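Local coordinates for protein tRNA (guanine(26)-N(2))-dimethyltransferase (Pyrococcus horikoshii, PDB 2DUL) that probably dimethylates the N2 amino group of guanine 26 in a number of tRNAs, with S-adenosyl-L-methionine as the methyl donor, at residues G189-E194 / I318-D323; G196-V201 / P275-P280. All coordinates share one frame; numbering follows the deposited sequence.

Contact 1. Residues G189-E194 / I318-D323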
loop_
_atom_site.group_PDB
_atom_site.type_symbol
_atom_site.label_atom_id
_atom_site.label_comp_id
_atom_site.label_asym_id
_atom_site.label_seq_id
_atom_site.Cartn_x
_atom_site.Cartn_y
_atom_site.Cartn_z
ATOM N N GLY A 189 -8.420 17.273 5.175
ATOM C CA GLY A 189 -8.767 17.284 6.584
ATOM C C GLY A 189 -8.309 16.044 7.328
ATOM O O GLY A 189 -7.479 15.278 6.838
ATOM N N GLU A 190 -8.877 15.838 8.511
ATOM C CA GLU A 190 -8.520 14.716 9.370
ATOM C C GLU A 190 -8.676 13.319 8.776
ATOM O O GLU A 190 -8.003 12.388 9.206
ATOM C CB GLU A 190 -9.324 14.787 10.676
ATOM C CG GLU A 190 -10.832 14.775 10.475
ATOM C CD GLU A 190 -11.446 16.163 10.511
ATOM O OE1 GLU A 190 -10.883 17.089 9.892
ATOM O OE2 GLU A 190 -12.503 16.325 11.154
ATOM N N LEU A 191 -9.562 13.161 7.801
ATOM C CA LEU A 191 -9.782 11.848 7.203
ATOM C C LEU A 191 -8.972 11.579 5.934
ATOM O O LEU A 191 -8.993 10.465 5.414
ATOM C CB LEU A 191 -11.274 11.671 6.886
ATOM C CG LEU A 191 -12.226 11.200 7.995
ATOM C CD1 LEU A 191 -11.850 11.801 9.330
ATOM C CD2 LEU A 191 -13.653 11.556 7.606
ATOM N N CYS A 192 -8.238 12.580 5.456
ATOM C CA CYS A 192 -7.493 12.440 4.206
ATOM C C CYS A 192 -6.538 11.255 4.072
ATOM O O CYS A 192 -6.435 10.673 2.990
ATOM C CB CYS A 192 -6.755 13.743 3.868
ATOM S SG CYS A 192 -5.325 14.128 4.881
ATOM N N HIS A 193 -5.842 10.883 5.144
ATOM C CA HIS A 193 -4.930 9.751 5.060
ATOM C C HIS A 193 -5.702 8.488 4.662
ATOM O O HIS A 193 -5.249 7.714 3.816
ATOM C CB HIS A 193 -4.221 9.529 6.398
ATOM C CG HIS A 193 -3.282 10.633 6.774
ATOM N ND1 HIS A 193 -2.746 10.757 8.039
ATOM C CD2 HIS A 193 -2.781 11.665 6.051
ATOM C CE1 HIS A 193 -1.961 11.819 8.080
ATOM N NE2 HIS A 193 -1.964 12.387 6.887
ATOM N N GLU A 194 -6.871 8.280 5.262
ATOM C CA GLU A 194 -7.642 7.094 4.922
ATOM C C GLU A 194 -8.347 7.232 3.577
ATOM O O GLU A 194 -8.370 6.283 2.794
ATOM C CB GLU A 194 -8.677 6.751 5.998
ATOM C CG GLU A 194 -9.353 5.405 5.695
ATOM C CD GLU A 194 -10.315 4.935 6.762
ATOM O OE1 GLU A 194 -10.154 5.325 7.936
ATOM O OE2 GLU A 194 -11.224 4.141 6.427
ATOM N N ILE A 318 -13.132 -0.756 9.471
ATOM C CA ILE A 318 -14.435 -0.184 9.166
ATOM C C ILE A 318 -14.162 1.123 8.428
ATOM O O ILE A 318 -13.114 1.744 8.629
ATOM C CB ILE A 318 -15.211 0.068 10.474
ATOM C CG1 ILE A 318 -16.618 0.587 10.175
ATOM C CG2 ILE A 318 -14.438 1.049 11.343
ATOM C CD1 ILE A 318 -17.527 0.603 11.393
ATOM N N PRO A 319 -15.087 1.554 7.555
ATOM C CA PRO A 319 -14.844 2.803 6.828
ATOM C C PRO A 319 -14.765 4.066 7.687
ATOM O O PRO A 319 -15.690 4.396 8.431
ATOM C CB PRO A 319 -15.999 2.858 5.830
ATOM C CG PRO A 319 -16.305 1.407 5.581
ATOM C CD PRO A 319 -16.233 0.826 6.980
ATOM N N LEU A 320 -13.639 4.760 7.567
ATOM C CA LEU A 320 -13.389 6.015 8.263
ATOM C C LEU A 320 -13.316 5.966 9.793
ATOM O O LEU A 320 -13.261 4.894 10.406
ATOM C CB LEU A 320 -14.421 7.056 7.800
ATOM C CG LEU A 320 -14.527 7.145 6.266
ATOM C CD1 LEU A 320 -15.507 8.241 5.859
ATOM C CD2 LEU A 320 -13.139 7.414 5.672
ATOM N N PHE A 321 -13.293 7.143 10.407
ATOM C CA PHE A 321 -13.183 7.244 11.857
ATOM C C PHE A 321 -13.521 8.651 12.315
ATOM O O PHE A 321 -13.792 9.530 11.497
ATOM C CB PHE A 321 -11.754 6.888 12.284
ATOM C CG PHE A 321 -10.693 7.767 11.668
ATOM C CD1 PHE A 321 -10.263 8.924 12.313
ATOM C CD2 PHE A 321 -10.124 7.435 10.437
ATOM C CE1 PHE A 321 -9.276 9.739 11.742
ATOM C CE2 PHE A 321 -9.140 8.239 9.857
ATOM C CZ PHE A 321 -8.714 9.395 10.512
ATOM N N TYR A 322 -13.512 8.858 13.627
ATOM C CA TYR A 322 -13.807 10.167 14.188
ATOM C C TYR A 322 -12.545 10.696 14.855
ATOM O O TYR A 322 -11.966 10.035 15.712
ATOM C CB TYR A 322 -14.949 10.070 15.210
ATOM C CG TYR A 322 -16.251 9.567 14.613
ATOM C CD1 TYR A 322 -16.861 10.243 13.557
ATOM C CD2 TYR A 322 -16.852 8.398 15.080
ATOM C CE1 TYR A 322 -18.037 9.764 12.976
ATOM C CE2 TYR A 322 -18.029 7.913 14.505
ATOM C CZ TYR A 322 -18.613 8.600 13.454
ATOM O OH TYR A 322 -19.769 8.118 12.871
ATOM N N ASP A 323 -12.114 11.882 14.441
ATOM C CA ASP A 323 -10.916 12.497 15.006
ATOM C C ASP A 323 -11.356 13.393 16.161
ATOM O O ASP A 323 -11.958 14.440 15.947
ATOM C CB ASP A 323 -10.198 13.313 13.932
ATOM C CG ASP A 323 -8.828 13.788 14.381
ATOM O OD1 ASP A 323 -8.760 14.665 15.272
ATOM O OD2 ASP A 323 -7.821 13.271 13.846
HETATM O O HOH W 1 -13.388 13.539 12.626
HETATM O O HOH W 2 -6.457 13.306 11.614
#

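Contact 2. Residues G196-V201 / P275-P280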
loop_
_atom_site.group_PDB
_atom_site.type_symbol
_atom_site.label_atom_id
_atom_site.label_comp_id
_atom_site.label_asym_id
_atom_site.label_seq_id
_atom_site.Cartn_x
_atom_site.Cartn_y
_atom_site.Cartn_z
ATOM N N GLY A 196 -7.439 8.973 1.039
ATOM C CA GLY A 196 -6.420 8.828 0.014
ATOM C C GLY A 196 -6.082 7.362 -0.197
ATOM O O GLY A 196 -5.875 6.911 -1.332
ATOM N N THR A 197 -6.033 6.611 0.901
ATOM C CA THR A 197 -5.722 5.190 0.838
ATOM C C THR A 197 -6.857 4.449 0.122
ATOM O O THR A 197 -6.608 3.558 -0.689
ATOM C CB THR A 197 -5.520 4.594 2.259
ATOM O OG1 THR A 197 -4.376 5.199 2.872
ATOM C CG2 THR A 197 -5.297 3.098 2.191
ATOM N N ARG A 198 -8.099 4.828 0.415
ATOM C CA ARG A 198 -9.249 4.190 -0.224
ATOM C C ARG A 198 -9.370 4.607 -1.685
ATOM O O ARG A 198 -9.898 3.854 -2.500
ATOM C CB ARG A 198 -10.536 4.513 0.542
ATOM C CG ARG A 198 -10.629 3.750 1.852
ATOM C CD ARG A 198 -11.861 4.107 2.663
ATOM N NE ARG A 198 -11.843 3.377 3.929
ATOM C CZ ARG A 198 -12.189 2.101 4.068
ATOM N NH1 ARG A 198 -12.120 1.527 5.262
ATOM N NH2 ARG A 198 -12.627 1.402 3.021
ATOM N N ILE A 199 -8.884 5.803 -2.017
ATOM C CA ILE A 199 -8.904 6.263 -3.403
ATOM C C ILE A 199 -7.919 5.399 -4.194
ATOM O O ILE A 199 -8.210 4.965 -5.309
ATOM C CB ILE A 199 -8.493 7.762 -3.532
ATOM C CG1 ILE A 199 -9.652 8.657 -3.077
ATOM C CG2 ILE A 199 -8.144 8.091 -4.995
ATOM C CD1 ILE A 199 -9.291 10.134 -2.956
ATOM N N LEU A 200 -6.759 5.128 -3.603
ATOM C CA LEU A 200 -5.747 4.303 -4.263
ATOM C C LEU A 200 -6.293 2.897 -4.524
ATOM O O LEU A 200 -6.162 2.363 -5.622
ATOM C CB LEU A 200 -4.498 4.191 -3.387
ATOM C CG LEU A 200 -3.117 4.084 -4.047
ATOM C CD1 LEU A 200 -2.157 3.431 -3.056
ATOM C CD2 LEU A 200 -3.180 3.287 -5.330
ATOM N N VAL A 201 -6.887 2.284 -3.505
ATOM C CA VAL A 201 -7.435 0.941 -3.681
ATOM C C VAL A 201 -8.524 0.982 -4.743
ATOM O O VAL A 201 -8.596 0.111 -5.612
ATOM C CB VAL A 201 -8.035 0.399 -2.366
ATOM C CG1 VAL A 201 -8.691 -0.962 -2.612
ATOM C CG2 VAL A 201 -6.932 0.281 -1.304
ATOM N N PRO A 275 -14.820 8.407 -6.454
ATOM C CA PRO A 275 -15.089 7.143 -5.766
ATOM C C PRO A 275 -13.946 6.603 -4.909
ATOM O O PRO A 275 -12.773 6.837 -5.191
ATOM C CB PRO A 275 -15.451 6.199 -6.912
ATOM C CG PRO A 275 -14.599 6.710 -8.042
ATOM C CD PRO A 275 -14.781 8.215 -7.914
ATOM N N VAL A 276 -14.312 5.902 -3.844
ATOM C CA VAL A 276 -13.349 5.281 -2.950
ATOM C C VAL A 276 -13.764 3.836 -2.721
ATOM O O VAL A 276 -14.914 3.457 -2.960
ATOM C CB VAL A 276 -13.296 5.965 -1.564
ATOM C CG1 VAL A 276 -12.837 7.413 -1.699
ATOM C CG2 VAL A 276 -14.673 5.889 -0.897
ATOM N N TRP A 277 -12.811 3.033 -2.267
ATOM C CA TRP A 277 -13.063 1.636 -1.939
ATOM C C TRP A 277 -13.725 1.684 -0.563
ATOM O O TRP A 277 -13.201 2.329 0.348
ATOM C CB TRP A 277 -11.727 0.890 -1.860
ATOM C CG TRP A 277 -11.813 -0.516 -1.377
ATOM C CD1 TRP A 277 -11.452 -0.986 -0.149
ATOM C CD2 TRP A 277 -12.225 -1.658 -2.139
ATOM N NE1 TRP A 277 -11.601 -2.352 -0.100
ATOM C CE2 TRP A 277 -12.076 -2.790 -1.308
ATOM C CE3 TRP A 277 -12.700 -1.834 -3.446
ATOM C CZ2 TRP A 277 -12.385 -4.085 -1.740
ATOM C CZ3 TRP A 277 -13.009 -3.127 -3.877
ATOM C CH2 TRP A 277 -12.849 -4.232 -3.023
ATOM N N LEU A 278 -14.885 1.044 -0.418
ATOM C CA LEU A 278 -15.580 1.014 0.872
ATOM C C LEU A 278 -15.497 -0.381 1.487
ATOM O O LEU A 278 -16.151 -0.671 2.490
ATOM C CB LEU A 278 -17.055 1.414 0.716
ATOM C CG LEU A 278 -17.353 2.869 0.341
ATOM C CD1 LEU A 278 -18.856 3.094 0.280
ATOM C CD2 LEU A 278 -16.728 3.794 1.384
ATOM N N GLY A 279 -14.689 -1.242 0.878
ATOM C CA GLY A 279 -14.530 -2.584 1.401
ATOM C C GLY A 279 -13.440 -2.635 2.456
ATOM O O GLY A 279 -13.000 -1.590 2.944
ATOM N N PRO A 280 -12.983 -3.837 2.837
ATOM C CA PRO A 280 -11.933 -4.020 3.847
ATOM C C PRO A 280 -10.601 -3.419 3.401
ATOM O O PRO A 280 -10.291 -3.404 2.210
ATOM C CB PRO A 280 -11.827 -5.541 3.972
ATOM C CG PRO A 280 -13.186 -6.035 3.526
ATOM C CD PRO A 280 -13.491 -5.137 2.362
HETATM O O HOH W 3 -13.260 -1.114 5.908
HETATM O O HOH W 4 -10.902 5.199 -6.438
#

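Contact 1. Residues G189-E194 / I318-D323
Glu-194 reaches across to the backbone of Leu-320, whose N gives a hydrogen bond of 2.7 Å to Glu-194 OE2, arriving from above the carboxylate plane. The glutamate suits this task by its length: CG lies anti to the backbone N (chi1 -173°) and the chain runs on extended, carrying the carboxylate from the helix to the other segment. The second oxygen, Glu-194 OE1, sits in plane at the edge of the Phe-321 ring, 3.3 Å from Phe-321 CD2, where aromatic hydrogens carry slight positive charge. One face of that ring takes a CH-pi contact from Leu-191, with CD1 4.2 Å from the ring centroid and offset toward the rim. A branched aliphatic tip serves well here, since the other methyl, Leu-191 CD2, meets Leu-320 CD1 at 4.2 Å.

Further along, Glu-190 CB packs on Asp-323 CB at 3.7 Å, while two waters bridge the residues, each from a carboxylate of one to the backbone of the other: one links Glu-190 OE2 to Asp-323 N, and another donates to both Glu-190 O and Asp-323 OD2. The like charges have separate partners: Arg-330 forms a salt bridge with Glu-190, and Asp-323, at the N-cap of helix 324-331, accepts from Ala-326 N with OD1. In the second shell, Arg-198 NE and Lys-363 NZ form salt bridges with OE2 and OE1 of Glu-194, which would favour its charged form. An alanine at Glu-194 would probably leave Leu-320 N without its acceptor and both cations without this buried counter-charge.

The contact thus ties the N-terminal part of helix 192-209 to the segment leading through strand 322-323 into helix 324-331, while Ile-250 and Phe-252 of strand 247-252 and Phe-259 and Leu-261 of strand 259-263 pack against its side chains.

Contact 2. Residues G196-V201 / P275-P280
Three direct hydrogen bonds join Arg-198 to the strand end and the loop after it. Arg-198 O accepts from Trp-277 N at 3.0 Å, and Arg-198 NH2 gives two more, to Trp-277 O at 2.9 Å and to Gly-279 O at 3.0 Å. Both acceptors lie near the guanidinium plane, and the bonds are close to straight (165° and 163°), so one nitrogen spends both its hydrogens on two carbonyl oxygens. Gly-279 O is met within its carbonyl plane, whereas Trp-277 O is met from above its own. An arginine suits the place because the chain, extended from CG to NE, passes beside Trp-277 O before presenting several N-H groups; NE is held by a salt bridge to Glu-194.

Water extends the polar network. One molecule accepts from Arg-198 NH1 and donates to Gly-279 O, and another donates to both Ile-199 O and Pro-275 O, bridging helix and strand backbones.

The apolar contacts lie alongside. Val-201 CG1, anti to the backbone N, stands over one face of the Trp-277 indole, 3.6 Å from the centroid of the five-membered ring in a CH-pi contact. The backbone N of Gly-279 lies over the opposite face, and Trp-277 NE1 donates to Pro-280 O at 2.9 Å, so the ring is held by the segment that follows it. Ile-199 CG1 meets Val-276 CG1 at 3.7 Å, two beta-branched side chains packing obliquely against each other.

Helix 196-201 crosses strand 275-277 at 90°, their axes 5.5 Å apart. They belong to helix 192-209 and strand 273-277, the latter an edge of a three-stranded antiparallel sheet, paired with strand 247-252, while Val-217 of strand 213-223 touches both Val-201 and Trp-277.

Contact 1 and contact 2 use successive parts of helix 192-209, and their centres lie 12 Å apart. Glu-194 of contact 1 and Arg-198 of contact 2, one turn apart on that helix, join them: the acid grips 318-323 and the base grips 275-280, and each charge is probably partly balanced by the other. The helix segment of contact 2 also packs on 318-323, with Arg-198 NH1 3.4 Å from Pro-319 CA. The two outer segments touch where Pro-319 CG lies 3.7 Å from Leu-278 O. Both contacts lie away from the predicted S-adenosyl-L-methionine site. Bound glycerol, probably from the crystallisation liquor, lies about 6 Å from each of the Glu-194 and Arg-198 side chains.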